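Local coordinates for protein putative polyketide cyclase (Silicibacter sp. TM1040, PDB 3F8H) that is of unknown function but, as a member of the SnoaL-like family, may act as a polyketide cyclase, at residues A[25-30]-A[41-46]. Sequence-based numbering, arbitrary orientation. Where two conformers were deposited one is given.
Sequences ARYFDA and ACLSED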
loop_
_atom_site.group_PDB
_atom_site.type_symbol
_atom_site.label_atom_id
_atom_site.label_comp_id
_atom_site.label_asym_id
_atom_site.label_seq_id
_atom_site.Cartn_x
_atom_site.Cartn_y
_atom_site.Cartn_z
ATOM N N ALA A 25 11.864 10.886 -2.255
ATOM C CA ALA A 25 11.603 11.858 -3.319
ATOM C C ALA A 25 12.634 11.699 -4.447
ATOM O O ALA A 25 12.294 11.672 -5.620
ATOM C CB ALA A 25 11.643 13.316 -2.783
ATOM N N ARG A 26 13.892 11.544 -4.076
ATOM C CA ARG A 26 14.948 11.390 -5.081
ATOM C C ARG A 26 14.736 10.125 -5.894
ATOM O O ARG A 26 14.876 10.128 -7.119
ATOM C CB ARG A 26 16.344 11.409 -4.464
ATOM C CG ARG A 26 16.748 12.806 -4.027
ATOM C CD ARG A 26 18.223 12.890 -3.687
ATOM N NE ARG A 26 18.517 12.157 -2.472
ATOM C CZ ARG A 26 19.165 11.007 -2.429
ATOM N NH1 ARG A 26 19.664 10.467 -3.535
ATOM N NH2 ARG A 26 19.367 10.454 -1.264
ATOM N N TYR A 27 14.331 9.083 -5.196
ATOM C CA TYR A 27 14.085 7.792 -5.790
ATOM C C TYR A 27 13.000 7.866 -6.858
ATOM O O TYR A 27 13.164 7.383 -7.981
ATOM C CB TYR A 27 13.728 6.773 -4.717
ATOM C CG TYR A 27 13.255 5.441 -5.202
ATOM C CD1 TYR A 27 14.158 4.438 -5.511
ATOM C CD2 TYR A 27 11.881 5.153 -5.312
ATOM C CE1 TYR A 27 13.723 3.191 -5.912
ATOM C CE2 TYR A 27 11.439 3.929 -5.750
ATOM C CZ TYR A 27 12.365 2.929 -6.037
ATOM O OH TYR A 27 11.973 1.670 -6.477
ATOM N N PHE A 28 11.892 8.498 -6.514
ATOM C CA PHE A 28 10.777 8.618 -7.467
ATOM C C PHE A 28 11.037 9.611 -8.567
ATOM O O PHE A 28 10.576 9.430 -9.689
ATOM C CB PHE A 28 9.489 8.945 -6.760
ATOM C CG PHE A 28 8.914 7.771 -6.009
ATOM C CD1 PHE A 28 8.619 6.592 -6.663
ATOM C CD2 PHE A 28 8.626 7.864 -4.671
ATOM C CE1 PHE A 28 8.052 5.509 -5.986
ATOM C CE2 PHE A 28 8.066 6.771 -4.001
ATOM C CZ PHE A 28 7.794 5.607 -4.668
ATOM N N ASP A 29 11.765 10.668 -8.229
ATOM C CA ASP A 29 12.180 11.658 -9.224
ATOM C C ASP A 29 13.073 10.981 -10.266
ATOM O O ASP A 29 12.958 11.228 -11.470
ATOM C CB ASP A 29 12.954 12.838 -8.612
ATOM C CG ASP A 29 12.058 13.859 -7.960
ATOM O OD1 ASP A 29 10.836 13.844 -8.224
ATOM O OD2 ASP A 29 12.597 14.693 -7.194
ATOM N N ALA A 30 13.963 10.119 -9.799
ATOM C CA ALA A 30 14.885 9.391 -10.725
ATOM C C ALA A 30 14.056 8.472 -11.644
ATOM O O ALA A 30 14.247 8.407 -12.856
ATOM C CB ALA A 30 15.955 8.581 -9.938
ATOM N N ALA A 41 21.251 4.561 -6.590
ATOM C CA ALA A 41 22.036 5.366 -5.659
ATOM C C ALA A 41 21.287 5.619 -4.314
ATOM O O ALA A 41 21.876 5.950 -3.278
ATOM C CB ALA A 41 22.454 6.724 -6.338
ATOM N N CYS A 42 19.981 5.454 -4.359
ATOM C CA CYS A 42 19.115 5.654 -3.187
ATOM C C CYS A 42 19.009 4.417 -2.311
ATOM O O CYS A 42 18.440 4.442 -1.213
ATOM C CB CYS A 42 17.700 5.994 -3.636
ATOM S SG CYS A 42 17.553 7.624 -4.324
ATOM N N LEU A 43 19.547 3.322 -2.824
ATOM C CA LEU A 43 19.444 2.035 -2.158
ATOM C C LEU A 43 20.689 1.540 -1.460
ATOM O O LEU A 43 21.808 1.772 -1.904
ATOM C CB LEU A 43 19.068 0.954 -3.179
ATOM C CG LEU A 43 17.971 1.280 -4.173
ATOM C CD1 LEU A 43 17.820 0.112 -5.086
ATOM C CD2 LEU A 43 16.589 1.645 -3.521
ATOM N N SER A 44 20.460 0.780 -0.393
ATOM C CA SER A 44 21.557 0.088 0.300
ATOM C C SER A 44 21.978 -1.157 -0.493
ATOM O O SER A 44 21.226 -1.690 -1.303
ATOM C CB SER A 44 21.166 -0.349 1.725
ATOM O OG SER A 44 20.186 -1.363 1.679
ATOM N N GLU A 45 23.209 -1.595 -0.232
ATOM C CA GLU A 45 23.783 -2.758 -0.898
ATOM C C GLU A 45 22.975 -3.991 -0.577
ATOM O O GLU A 45 22.916 -4.949 -1.339
ATOM C CB GLU A 45 25.243 -2.957 -0.480
ATOM C CG GLU A 45 26.190 -1.900 -1.028
ATOM C CD GLU A 45 26.472 -2.101 -2.501
ATOM O OE1 GLU A 45 25.837 -2.993 -3.096
ATOM O OE2 GLU A 45 27.357 -1.405 -3.054
ATOM N N ASP A 46 22.313 -3.951 0.559
ATOM C CA ASP A 46 21.499 -5.110 1.020
ATOM C C ASP A 46 19.980 -4.917 0.847
ATOM O O ASP A 46 19.134 -5.600 1.428
ATOM C CB ASP A 46 21.857 -5.458 2.435
ATOM C CG ASP A 46 21.559 -4.345 3.406
ATOM O OD1 ASP A 46 21.353 -3.190 2.974
ATOM O OD2 ASP A 46 21.550 -4.641 4.609
HETATM O O HOH W 1 21.559 8.207 -2.273
#
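In the helical layer of this SnoaL-like alpha+beta fold, Cys42 points its thiol at helix 23-33 between Arg26 and Tyr27, where the chain, after the short helix 36-40, enters strand 43-44. Cys42 SG lies 3.6 Å from Tyr27 N. It is also 3.9 Å from Tyr27 CB, so the sulfur rests on the helix backbone as much as on a side chain. In one of its two conformers, Arg26 closes over it from the solvent side, with a bend at chi3 (-69°) turning the guanidinium back until NH1 stands 3.6 Å from Cys42 SG, obliquely to the guanidinium plane. In that conformer a water at the guanidinium edge, in its plane, accepts from Arg26 NH1 (3.2 Å) and donates to Ala41 O at a doubtfully short distance, linking the exposed Arg26 side chain to the backbone at Ala41. Helices 23-33 and 36-40 pack over the curved sheet, which in this family forms, with the helices, a conical pocket. Tyr27 faces inward: with CG anti to the backbone N (chi1 171°), its ring runs past Cys42 CB, which meets it at the edge, and Tyr27 CE1 reaches Leu43 CD2 at 4.0 Å. Phe63 of helix 60-73 and Ile132 of strand 131-139 touch both Tyr27 and Leu43, while Tyr27 OH hydrogen-bonds a bound methylpentanediol, probably a crystallisation additive, consistent with the ring lining a pocket.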